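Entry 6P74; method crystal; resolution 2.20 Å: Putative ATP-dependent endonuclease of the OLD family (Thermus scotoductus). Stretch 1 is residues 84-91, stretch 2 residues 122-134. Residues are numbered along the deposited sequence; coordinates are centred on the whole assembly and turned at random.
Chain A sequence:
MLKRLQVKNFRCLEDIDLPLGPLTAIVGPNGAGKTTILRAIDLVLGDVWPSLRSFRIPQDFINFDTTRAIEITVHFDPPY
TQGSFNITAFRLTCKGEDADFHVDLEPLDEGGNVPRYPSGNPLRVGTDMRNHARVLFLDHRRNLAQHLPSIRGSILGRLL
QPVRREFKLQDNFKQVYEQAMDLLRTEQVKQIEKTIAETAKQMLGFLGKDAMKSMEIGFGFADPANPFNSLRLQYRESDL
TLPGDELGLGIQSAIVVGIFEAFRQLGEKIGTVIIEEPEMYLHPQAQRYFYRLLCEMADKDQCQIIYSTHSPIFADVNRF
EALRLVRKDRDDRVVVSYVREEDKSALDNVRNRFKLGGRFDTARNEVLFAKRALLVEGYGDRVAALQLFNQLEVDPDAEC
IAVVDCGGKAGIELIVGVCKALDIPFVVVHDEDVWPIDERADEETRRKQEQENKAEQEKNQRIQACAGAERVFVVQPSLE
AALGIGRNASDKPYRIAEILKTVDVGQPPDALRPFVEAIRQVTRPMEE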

# COMPACT_ATOMS: atom_id res chain seq x y z
N SER A 84 -26.58 -7.68 -28.27
CA SER A 84 -27.81 -8.24 -27.73
C SER A 84 -27.69 -8.58 -26.25
O SER A 84 -28.61 -9.19 -25.69
CB SER A 84 -28.20 -9.49 -28.51
OG SER A 84 -27.19 -10.47 -28.40
N PHE A 85 -26.60 -8.19 -25.60
CA PHE A 85 -26.39 -8.49 -24.19
C PHE A 85 -26.58 -7.24 -23.34
O PHE A 85 -26.21 -6.14 -23.75
CB PHE A 85 -24.99 -9.06 -23.95
CG PHE A 85 -24.71 -10.30 -24.73
CD1 PHE A 85 -25.37 -11.48 -24.43
CD2 PHE A 85 -23.82 -10.30 -25.79
CE1 PHE A 85 -25.13 -12.64 -25.15
CE2 PHE A 85 -23.57 -11.44 -26.52
CZ PHE A 85 -24.23 -12.62 -26.20
N ASN A 86 -27.17 -7.42 -22.17
CA ASN A 86 -27.29 -6.37 -21.16
C ASN A 86 -26.52 -6.80 -19.93
O ASN A 86 -26.97 -7.69 -19.19
CB ASN A 86 -28.75 -6.08 -20.82
CG ASN A 86 -29.52 -5.53 -22.01
OD1 ASN A 86 -29.32 -4.39 -22.41
ND2 ASN A 86 -30.41 -6.34 -22.57
N ILE A 87 -25.37 -6.19 -19.71
CA ILE A 87 -24.51 -6.52 -18.59
C ILE A 87 -24.83 -5.61 -17.42
O ILE A 87 -24.96 -4.39 -17.58
CB ILE A 87 -23.03 -6.39 -18.99
CG1 ILE A 87 -22.73 -7.30 -20.18
CG2 ILE A 87 -22.14 -6.64 -17.77
CD1 ILE A 87 -23.32 -8.69 -20.05
N THR A 88 -24.93 -6.20 -16.22
CA THR A 88 -25.25 -5.45 -15.01
C THR A 88 -24.21 -5.61 -13.91
O THR A 88 -24.44 -5.15 -12.79
CB THR A 88 -26.64 -5.86 -14.49
OG1 THR A 88 -26.57 -7.14 -13.87
CG2 THR A 88 -27.65 -5.93 -15.64
N ALA A 89 -23.08 -6.25 -14.19
CA ALA A 89 -22.07 -6.46 -13.16
C ALA A 89 -20.81 -7.02 -13.79
O ALA A 89 -20.85 -7.62 -14.86
CB ALA A 89 -22.57 -7.39 -12.05
N PHE A 90 -19.69 -6.82 -13.10
CA PHE A 90 -18.41 -7.40 -13.44
C PHE A 90 -17.94 -8.25 -12.28
O PHE A 90 -18.16 -7.89 -11.12
CB PHE A 90 -17.38 -6.31 -13.72
CG PHE A 90 -17.78 -5.35 -14.79
CD1 PHE A 90 -18.52 -5.78 -15.88
CD2 PHE A 90 -17.38 -4.03 -14.72
CE1 PHE A 90 -18.87 -4.90 -16.89
CE2 PHE A 90 -17.72 -3.13 -15.73
CZ PHE A 90 -18.47 -3.56 -16.80
N ARG A 91 -17.29 -9.38 -12.58
CA ARG A 91 -16.74 -10.26 -11.55
C ARG A 91 -15.26 -10.47 -11.82
O ARG A 91 -14.89 -11.04 -12.85
CB ARG A 91 -17.45 -11.61 -11.48
CG ARG A 91 -16.91 -12.45 -10.34
CD ARG A 91 -17.14 -13.92 -10.51
NE ARG A 91 -18.54 -14.28 -10.41
CZ ARG A 91 -19.19 -14.98 -11.33
NH1 ARG A 91 -18.55 -15.43 -12.41
NH2 ARG A 91 -20.48 -15.26 -11.17
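Stretch 2 (122-134) PLRVGTDMRNHAR

Stretch 1 is a β-strand from Phe85 to Arg91, with Ser84 leading into it. Stretch 2 begins as an extended segment, Pro122 to Val125, and then turns into a short helix that starts at Thr127. Gly126 is the N-cap residue, and its O accepts the first helical hydrogen bond from Arg130 N at 2.9 Å. The helix lies across the strand almost at right angles. Its axis makes a signed crossing angle of -92° with the strand and comes within 10.1 Å of it.

No hydrogen bond joins the two stretches. The contact is mainly apolar side-chain packing and buries 344 Å², both sides summed. Phe85, Ile87 and Phe90 point toward stretch 2, while Asn86 and Thr88 point away. All three contact residues have chi1 in the m well.

Phe85 meets the extended segment. Its CD2 lies 3.7 Å from Leu123 CD1. Leu123 has chi1 t and chi2 p. In this conformation CD1 lies against Phe85, while Leu123 CD2 touches both residues, 3.7 Å from Ile87 CD1 and 4.1 Å from Phe85 CD2.

Ile87 is m at both chi1 and chi2. It also touches the helix, with its CG1 3.6 Å from Met129 CE. Met129 is t at chi1 and chi2, so its chain is extended as far as the sulfur. Chi3 is m and sets the direction of the terminal methyl, which ends against Ile87. Nearer its base the same side chain touches Phe90: with chi1 t, Met129 CG lies 3.7 Å from Phe90 CE1. Met129 SD is 5.3 Å from the centroid of the Phe90 ring, in an oblique position.

Phe90 has the largest area covered by the other stretch, 98 Å². Its chi1 of -56° and chi2 of -35° place the ring among Val125, Met129, Arg130 and Ala133. Val125, with chi1 p, lies over one face, its CG2 4.2 Å from Phe90 CE1. The backbone O of Met129 sits at the ring edge, near the ring plane, 3.4 Å from Phe90 CZ. Phe90 CE2 is 3.9 Å from Arg130 CA and 4.2 Å from Ala133 CB.

The CA-to-CB bond of Arg130 points sideways and the end of its chain leads away. Only the near part of its side chain approaches the ring, with CG 4.3 Å from Phe90 CE2. Its NE is hydrogen-bonded elsewhere in the structure. Asn131 and Arg134 point away from the strand and share a weak hydrogen bond, Arg134 NH1 to Asn131 OD1, at 3.3 Å.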

# COMPACT_ATOMS: atom_id res chain seq x y z
N PRO A 122 -17.74 -17.45 -23.96
CA PRO A 122 -18.34 -16.42 -23.10
C PRO A 122 -18.08 -15.01 -23.62
O PRO A 122 -17.10 -14.75 -24.32
CB PRO A 122 -17.66 -16.64 -21.74
CG PRO A 122 -16.37 -17.32 -22.06
CD PRO A 122 -16.65 -18.18 -23.28
N LEU A 123 -18.98 -14.10 -23.26
CA LEU A 123 -18.77 -12.68 -23.49
C LEU A 123 -17.65 -12.17 -22.59
O LEU A 123 -17.63 -12.43 -21.38
CB LEU A 123 -20.05 -11.90 -23.22
CG LEU A 123 -20.01 -10.41 -23.57
CD1 LEU A 123 -20.22 -10.22 -25.06
CD2 LEU A 123 -21.06 -9.66 -22.78
N ARG A 124 -16.70 -11.46 -23.18
CA ARG A 124 -15.58 -10.91 -22.45
C ARG A 124 -15.85 -9.44 -22.18
O ARG A 124 -16.64 -8.79 -22.87
CB ARG A 124 -14.27 -11.10 -23.22
CG ARG A 124 -14.18 -12.44 -23.94
CD ARG A 124 -12.78 -13.01 -23.90
NE ARG A 124 -12.35 -13.15 -22.51
CZ ARG A 124 -12.40 -14.29 -21.82
NH1 ARG A 124 -12.85 -15.40 -22.40
NH2 ARG A 124 -12.00 -14.31 -20.54
N VAL A 125 -15.19 -8.91 -21.15
CA VAL A 125 -15.34 -7.50 -20.80
C VAL A 125 -14.42 -6.68 -21.69
O VAL A 125 -13.20 -6.86 -21.68
CB VAL A 125 -15.03 -7.27 -19.31
CG1 VAL A 125 -13.58 -7.63 -18.99
CG2 VAL A 125 -15.34 -5.82 -18.92
N GLY A 126 -15.01 -5.77 -22.48
CA GLY A 126 -14.25 -4.91 -23.36
C GLY A 126 -13.99 -3.53 -22.73
O GLY A 126 -14.50 -3.20 -21.66
N THR A 127 -13.20 -2.74 -23.45
CA THR A 127 -12.80 -1.41 -22.98
C THR A 127 -14.02 -0.53 -22.73
O THR A 127 -14.21 0.00 -21.63
CB THR A 127 -11.86 -0.76 -24.00
OG1 THR A 127 -10.62 -1.48 -24.04
CG2 THR A 127 -11.60 0.70 -23.65
N ASP A 128 -14.84 -0.32 -23.77
CA ASP A 128 -16.02 0.52 -23.62
C ASP A 128 -16.89 0.04 -22.47
O ASP A 128 -17.46 0.85 -21.73
CB ASP A 128 -16.82 0.54 -24.92
CG ASP A 128 -15.96 0.87 -26.13
OD1 ASP A 128 -15.65 2.07 -26.35
OD2 ASP A 128 -15.59 -0.07 -26.86
N MET A 129 -17.00 -1.28 -22.32
CA MET A 129 -17.85 -1.84 -21.29
C MET A 129 -17.32 -1.52 -19.90
O MET A 129 -18.08 -1.09 -19.03
CB MET A 129 -17.97 -3.35 -21.48
CG MET A 129 -18.92 -4.02 -20.48
SD MET A 129 -19.13 -5.79 -20.81
CE MET A 129 -20.25 -5.72 -22.17
N ARG A 130 -16.02 -1.70 -19.68
CA ARG A 130 -15.48 -1.40 -18.36
C ARG A 130 -15.46 0.10 -18.09
O ARG A 130 -15.78 0.53 -16.98
CB ARG A 130 -14.09 -1.99 -18.20
CG ARG A 130 -13.67 -2.14 -16.73
CD ARG A 130 -12.21 -2.52 -16.63
NE ARG A 130 -11.49 -1.55 -15.82
CZ ARG A 130 -10.88 -0.48 -16.31
NH1 ARG A 130 -10.90 -0.25 -17.62
NH2 ARG A 130 -10.24 0.35 -15.51
N ASN A 131 -15.09 0.92 -19.09
CA ASN A 131 -15.09 2.36 -18.87
C ASN A 131 -16.48 2.89 -18.58
O ASN A 131 -16.62 3.95 -17.95
CB ASN A 131 -14.51 3.09 -20.07
CG ASN A 131 -13.04 2.77 -20.29
OD1 ASN A 131 -12.38 2.17 -19.44
ND2 ASN A 131 -12.51 3.17 -21.46
N HIS A 132 -17.52 2.18 -19.03
CA HIS A 132 -18.88 2.50 -18.64
C HIS A 132 -18.97 2.83 -17.15
O HIS A 132 -19.57 3.84 -16.77
CB HIS A 132 -19.79 1.30 -18.97
CG HIS A 132 -21.19 1.43 -18.48
ND1 HIS A 132 -22.03 2.45 -18.88
CD2 HIS A 132 -21.92 0.66 -17.64
CE1 HIS A 132 -23.21 2.31 -18.29
NE2 HIS A 132 -23.17 1.22 -17.54
N ALA A 133 -18.37 1.99 -16.31
CA ALA A 133 -18.58 2.04 -14.87
C ALA A 133 -17.36 2.52 -14.09
O ALA A 133 -17.33 2.36 -12.86
CB ALA A 133 -19.00 0.65 -14.37
N ARG A 134 -16.37 3.11 -14.76
CA ARG A 134 -15.14 3.50 -14.06
C ARG A 134 -15.40 4.59 -13.03
O ARG A 134 -16.25 5.47 -13.20
CB ARG A 134 -14.09 3.98 -15.06
CG ARG A 134 -13.13 2.88 -15.43
CD ARG A 134 -12.26 3.29 -16.60
NE ARG A 134 -11.22 4.24 -16.20
CZ ARG A 134 -10.43 4.88 -17.05
NH1 ARG A 134 -10.55 4.69 -18.37
NH2 ARG A 134 -9.51 5.73 -16.60